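Local coordinates for DUF2235 domain-containing protein (PDB 4O5P) that acts as a type VI secretion phospholipase effector (Tle1) of Pseudomonas aeruginosa, probably hydrolysing membrane phospholipids with an alpha/beta-hydrolase-type catalytic domain, at residues 611-616 with 698-703; 485-490 with 636-641. All coordinates share one frame; numbering follows the deposited sequence.

Contact 1 of 2, residues 611-616 with 698-703; sequences VFLINE and SVLATA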
loop_
_atom_site.group_PDB
_atom_site.type_symbol
_atom_site.label_atom_id
_atom_site.label_comp_id
_atom_site.label_asym_id
_atom_site.label_seq_id
_atom_site.Cartn_x
_atom_site.Cartn_y
_atom_site.Cartn_z
ATOM N N VAL A 611 5.396 -15.787 -0.387
ATOM C CA VAL A 611 6.742 -15.443 0.074
ATOM C C VAL A 611 7.771 -16.024 -0.904
ATOM O O VAL A 611 7.662 -17.190 -1.315
ATOM C CB VAL A 611 7.049 -16.025 1.471
ATOM C CG1 VAL A 611 8.488 -15.711 1.852
ATOM C CG2 VAL A 611 6.053 -15.515 2.542
ATOM N N PHE A 612 8.754 -15.200 -1.271
ATOM C CA PHE A 612 9.815 -15.565 -2.205
ATOM C C PHE A 612 11.168 -15.595 -1.511
ATOM O O PHE A 612 11.330 -15.027 -0.434
ATOM C CB PHE A 612 9.964 -14.500 -3.295
ATOM C CG PHE A 612 8.755 -14.300 -4.138
ATOM C CD1 PHE A 612 8.416 -15.224 -5.122
ATOM C CD2 PHE A 612 7.969 -13.172 -3.973
ATOM C CE1 PHE A 612 7.300 -15.030 -5.906
ATOM C CE2 PHE A 612 6.860 -12.970 -4.760
ATOM C CZ PHE A 612 6.527 -13.901 -5.734
ATOM N N LEU A 613 12.139 -16.210 -2.188
ATOM C CA LEU A 613 13.569 -16.064 -1.909
ATOM C C LEU A 613 14.231 -15.401 -3.121
ATOM O O LEU A 613 13.820 -15.642 -4.256
ATOM C CB LEU A 613 14.217 -17.432 -1.704
ATOM C CG LEU A 613 14.055 -18.106 -0.347
ATOM C CD1 LEU A 613 14.799 -19.433 -0.316
ATOM C CD2 LEU A 613 14.556 -17.177 0.722
ATOM N N ILE A 614 15.248 -14.573 -2.899
ATOM C CA ILE A 614 15.973 -13.968 -4.020
ATOM C C ILE A 614 17.240 -14.781 -4.348
ATOM O O ILE A 614 17.674 -15.631 -3.558
ATOM C CB ILE A 614 16.361 -12.513 -3.733
ATOM C CG1 ILE A 614 17.324 -12.442 -2.544
ATOM C CG2 ILE A 614 15.107 -11.648 -3.476
ATOM C CD1 ILE A 614 17.702 -11.034 -2.170
ATOM N N ASN A 615 17.831 -14.512 -5.506
ATOM C CA ASN A 615 18.944 -15.310 -6.009
ATOM C C ASN A 615 20.283 -14.798 -5.489
ATOM O O ASN A 615 20.519 -13.597 -5.501
ATOM C CB ASN A 615 18.936 -15.280 -7.544
ATOM C CG ASN A 615 20.077 -16.066 -8.151
ATOM O OD1 ASN A 615 21.084 -15.497 -8.583
ATOM N ND2 ASN A 615 19.928 -17.384 -8.187
ATOM N N GLU A 616 21.171 -15.703 -5.069
ATOM C CA GLU A 616 22.436 -15.299 -4.436
ATOM C C GLU A 616 23.364 -14.558 -5.391
ATOM O O GLU A 616 23.924 -13.509 -5.044
ATOM C CB GLU A 616 23.168 -16.505 -3.839
ATOM C CG GLU A 616 22.342 -17.323 -2.848
ATOM C CD GLU A 616 21.722 -18.555 -3.489
ATOM O OE1 GLU A 616 20.870 -18.394 -4.394
ATOM O OE2 GLU A 616 22.101 -19.685 -3.091
ATOM N N SER A 698 12.185 -16.973 -6.439
ATOM C CA SER A 698 11.837 -18.376 -6.278
ATOM C C SER A 698 10.685 -18.420 -5.300
ATOM O O SER A 698 10.762 -17.797 -4.239
ATOM C CB SER A 698 13.024 -19.147 -5.706
ATOM O OG SER A 698 12.653 -20.449 -5.303
ATOM N N VAL A 699 9.621 -19.148 -5.627
ATOM C CA VAL A 699 8.477 -19.189 -4.717
ATOM C C VAL A 699 8.819 -20.072 -3.532
ATOM O O VAL A 699 9.159 -21.242 -3.701
ATOM C CB VAL A 699 7.195 -19.713 -5.390
ATOM C CG1 VAL A 699 6.068 -19.758 -4.377
ATOM C CG2 VAL A 699 6.810 -18.834 -6.578
ATOM N N LEU A 700 8.731 -19.509 -2.331
ATOM C CA LEU A 700 9.022 -20.268 -1.120
ATOM C C LEU A 700 7.711 -20.790 -0.556
ATOM O O LEU A 700 7.629 -21.922 -0.068
ATOM C CB LEU A 700 9.706 -19.362 -0.092
ATOM C CG LEU A 700 10.304 -19.979 1.160
ATOM C CD1 LEU A 700 11.370 -21.022 0.800
ATOM C CD2 LEU A 700 10.888 -18.868 2.031
ATOM N N ALA A 701 6.688 -19.940 -0.623
ATOM C CA ALA A 701 5.377 -20.303 -0.102
ATOM C C ALA A 701 4.280 -19.537 -0.838
ATOM O O ALA A 701 4.423 -18.350 -1.128
ATOM C CB ALA A 701 5.308 -20.028 1.389
ATOM N N THR A 702 3.183 -20.218 -1.138
ATOM C CA THR A 702 2.068 -19.586 -1.825
ATOM C C THR A 702 0.856 -20.495 -1.702
ATOM O O THR A 702 1.007 -21.697 -1.438
ATOM C CB THR A 702 2.376 -19.339 -3.312
ATOM O OG1 THR A 702 1.360 -18.508 -3.882
ATOM C CG2 THR A 702 2.439 -20.640 -4.075
ATOM N N ALA A 703 -0.328 -19.914 -1.868
ATOM C CA ALA A 703 -1.592 -20.648 -1.794
ATOM C C ALA A 703 -1.699 -21.430 -0.481
ATOM O O ALA A 703 -2.315 -22.492 -0.433
ATOM C CB ALA A 703 -1.730 -21.574 -2.981
#
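A classic beta bulge joins Val611 to Leu700 and Ala701 where two antiparallel strands of a four-stranded sheet run side by side. Val611 O takes two backbone donors, Leu700 N at 2.7 Å and Ala701 N at 3.0 Å; the first lies in the carbonyl plane, the second is tilted 17° from it. Val611 N returns a bond to Ala701 O. Beyond the bulge the pairing is regular again: Leu613 N donates to Ser698 O, and Ser698 N donates to Leu613 O at 3.0 Å. Between these hydrogen-bonded pairs, Phe612 and Val699 form a non-hydrogen-bonded pair, and Phe612 CA also makes a CA-H...O contact with Ser698 O.

The bulge shifts the register by one, and the chain turns a corner at Leu700, whose side chain points toward the strand 609-614. Its CG stands anti to the backbone N (chi1 -170°). Leu700 CD2 lies 4.0 Å from Val611 CG1, those two side chains running side by side in the same direction, and touches Leu613 CG too, while CD1 meets Leu613 CD1 at 3.9 Å, Leu613 and Leu700 crossing at a slant. Phe294 of the neighbouring strand 294-299 touches both Leu613 and Leu700, and strand 715-723 packs on them through Val720 and Leu718.

The Phe612 side chain and that of Val699 diverge from their pair, yet with Phe612 CG beside the backbone N (chi1 -61°), ring atom CE1 approaches Val699 CG2 obliquely at 3.9 Å, and Ser698 O lies near the ring plane at its edge. Helix 779-787 packs against this pair, Pro779 on Phe612 and Ile786 on Val699. The hydroxyl of Ser698 is engaged outside the two strands, hydrogen-bonded to Arg773 O.

Contact 2 of 2, residues 485-490 with 636-641; sequences IDRYAG and QLFSAP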
loop_
_atom_site.group_PDB
_atom_site.type_symbol
_atom_site.label_atom_id
_atom_site.label_comp_id
_atom_site.label_asym_id
_atom_site.label_seq_id
_atom_site.Cartn_x
_atom_site.Cartn_y
_atom_site.Cartn_z
ATOM N N ILE A 485 27.068 7.758 1.242
ATOM C CA ILE A 485 28.515 7.563 1.419
ATOM C C ILE A 485 29.104 8.738 2.234
ATOM O O ILE A 485 30.001 8.554 3.070
ATOM C CB ILE A 485 29.262 7.396 0.074
ATOM C CG1 ILE A 485 28.874 6.074 -0.598
ATOM C CG2 ILE A 485 30.781 7.429 0.278
ATOM C CD1 ILE A 485 29.284 6.013 -2.072
ATOM N N ASP A 486 28.588 9.942 2.001
ATOM C CA ASP A 486 29.022 11.072 2.812
ATOM C C ASP A 486 28.280 11.183 4.139
ATOM O O ASP A 486 28.915 11.195 5.184
ATOM C CB ASP A 486 28.973 12.392 2.043
ATOM C CG ASP A 486 29.563 13.532 2.834
ATOM O OD1 ASP A 486 28.805 14.196 3.584
ATOM O OD2 ASP A 486 30.792 13.755 2.722
ATOM N N ARG A 487 26.949 11.261 4.117
ATOM C CA ARG A 487 26.204 11.525 5.349
ATOM C C ARG A 487 26.160 10.362 6.366
ATOM O O ARG A 487 25.982 10.597 7.555
ATOM C CB ARG A 487 24.769 11.978 5.036
ATOM C CG ARG A 487 24.575 13.495 4.924
ATOM C CD ARG A 487 25.312 14.145 3.735
ATOM N NE ARG A 487 24.869 15.540 3.598
ATOM C CZ ARG A 487 25.669 16.603 3.653
ATOM N NH1 ARG A 487 26.987 16.455 3.822
ATOM N NH2 ARG A 487 25.151 17.815 3.554
ATOM N N TYR A 488 26.293 9.123 5.898
ATOM C CA TYR A 488 26.238 7.966 6.798
ATOM C C TYR A 488 27.615 7.334 6.921
ATOM O O TYR A 488 28.083 7.092 8.026
ATOM C CB TYR A 488 25.263 6.890 6.303
ATOM C CG TYR A 488 23.786 7.203 6.431
ATOM C CD1 TYR A 488 23.341 8.418 6.949
ATOM C CD2 TYR A 488 22.837 6.262 6.041
ATOM C CE1 TYR A 488 21.992 8.693 7.060
ATOM C CE2 TYR A 488 21.496 6.523 6.143
ATOM C CZ TYR A 488 21.075 7.742 6.657
ATOM O OH TYR A 488 19.742 8.006 6.779
ATOM N N ALA A 489 28.263 7.040 5.794
ATOM C CA ALA A 489 29.576 6.390 5.886
ATOM C C ALA A 489 30.598 7.379 6.425
ATOM O O ALA A 489 31.586 6.980 7.053
ATOM C CB ALA A 489 30.024 5.838 4.547
ATOM N N GLY A 490 30.356 8.666 6.183
ATOM C CA GLY A 490 31.265 9.706 6.644
ATOM C C GLY A 490 31.015 10.137 8.078
ATOM O O GLY A 490 31.588 11.134 8.543
ATOM N N GLN A 636 30.766 13.091 -8.004
ATOM C CA GLN A 636 30.193 14.241 -8.682
ATOM C C GLN A 636 29.278 15.003 -7.743
ATOM O O GLN A 636 28.909 16.145 -8.010
ATOM C CB GLN A 636 29.456 13.801 -9.942
ATOM C CG GLN A 636 30.351 13.918 -11.178
ATOM C CD GLN A 636 30.163 12.786 -12.154
ATOM O OE1 GLN A 636 29.157 12.072 -12.107
ATOM N NE2 GLN A 636 31.131 12.616 -13.057
ATOM N N LEU A 637 28.932 14.366 -6.629
ATOM C CA LEU A 637 28.060 14.970 -5.630
ATOM C C LEU A 637 28.855 15.872 -4.673
ATOM O O LEU A 637 28.438 16.997 -4.356
ATOM C CB LEU A 637 27.350 13.863 -4.840
ATOM C CG LEU A 637 25.937 14.182 -4.341
ATOM C CD1 LEU A 637 25.133 14.869 -5.431
ATOM C CD2 LEU A 637 25.207 12.930 -3.895
ATOM N N PHE A 638 30.004 15.365 -4.227
ATOM C CA PHE A 638 30.850 16.038 -3.253
ATOM C C PHE A 638 32.240 16.212 -3.861
ATOM O O PHE A 638 32.718 15.334 -4.578
ATOM C CB PHE A 638 30.942 15.223 -1.941
ATOM C CG PHE A 638 29.611 14.988 -1.274
ATOM C CD1 PHE A 638 28.822 13.896 -1.628
ATOM C CD2 PHE A 638 29.140 15.865 -0.310
ATOM C CE1 PHE A 638 27.593 13.694 -1.018
ATOM C CE2 PHE A 638 27.918 15.671 0.290
ATOM C CZ PHE A 638 27.143 14.576 -0.063
ATOM N N SER A 639 32.885 17.341 -3.593
ATOM C CA SER A 639 34.255 17.538 -4.065
ATOM C C SER A 639 35.195 16.841 -3.096
ATOM O O SER A 639 36.226 16.300 -3.492
ATOM C CB SER A 639 34.592 19.024 -4.170
ATOM O OG SER A 639 34.118 19.727 -3.033
ATOM N N ALA A 640 34.806 16.840 -1.824
ATOM C CA ALA A 640 35.549 16.163 -0.768
ATOM C C ALA A 640 34.555 15.879 0.352
ATOM O O ALA A 640 33.402 16.304 0.258
ATOM C CB ALA A 640 36.687 17.058 -0.272
ATOM N N PRO A 641 34.983 15.142 1.395
ATOM C CA PRO A 641 34.128 14.970 2.573
ATOM C C PRO A 641 33.479 16.273 3.054
ATOM O O PRO A 641 34.145 17.306 3.172
ATOM C CB PRO A 641 35.108 14.437 3.617
ATOM C CG PRO A 641 36.038 13.577 2.809
ATOM C CD PRO A 641 36.145 14.230 1.441
#
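Asp486 lies over one face of the Phe638 ring, CB first. That carbon is 3.7 Å from the ring centroid and 17° off the normal, a CH-pi contact displaced toward the rim, with Phe638 CZ its closest ring atom at 3.5 Å. The carboxylate follows the same face: its plane is only 15° from that of the ring, a stacked pair, and CG and OD1 each come to 3.7 Å from Phe638 CE2. CG stands anti to the backbone N (chi1 -174°), which sets that carbon over the CE2 side of the ring. The other oxygen, OD2, reaches over to Pro641 and stands 3.6 Å from Pro641 CA.

Arg487 completes the inner shell, bringing NH1 to 3.7 Å from Phe638 CE2. The ring atom lies over one face of the guanidinium, but the two planes are well away from parallel. The same NH1 makes a salt bridge to Asp486 OD1 at 2.9 Å; the oxygen sits in the guanidinium plane, while the nitrogen comes in on the anti side of the carboxylate, well out of its plane.

Two helix ends of the Tle1-like C-terminal domain meet here: residues 485-487 close helix 469-487, and Phe638 is the first residue to leave helical geometry after helix 616-637, just ahead of a classic beta bulge in which Ser639 and Ala640 both face Arg643.

Further out, each charged group has a second partner. Lys495 NZ bridges to Asp486 OD1, Asp656 OD2 holds Arg487 NH2, and Asp642 N donates to Asp486 OD2, fixing the carboxylate at both oxygens. Tyr634, one turn back on helix 616-637, touches Asp486 and Pro641, and its ring also meets that of Phe638.

Following the chain from the N terminus, the first segment is 485-490, at the end of helix 469-487. Some 120 residues later strand 609-614 brings in segment 611-616, still waiting for its partner. Helix 616-637 follows directly and delivers 636-641, closing contact 2 over a loop of 145 residues. The chain then continues to strand 697-702, where contact 1 closes a loop of 81. The two loops therefore cross rather than nest. The centres of the two contacts lie about 36 Å apart, without touching; helix 616-637 spans the gap, linking the four-stranded antiparallel sheet at its start to the meeting of helix ends at its finish.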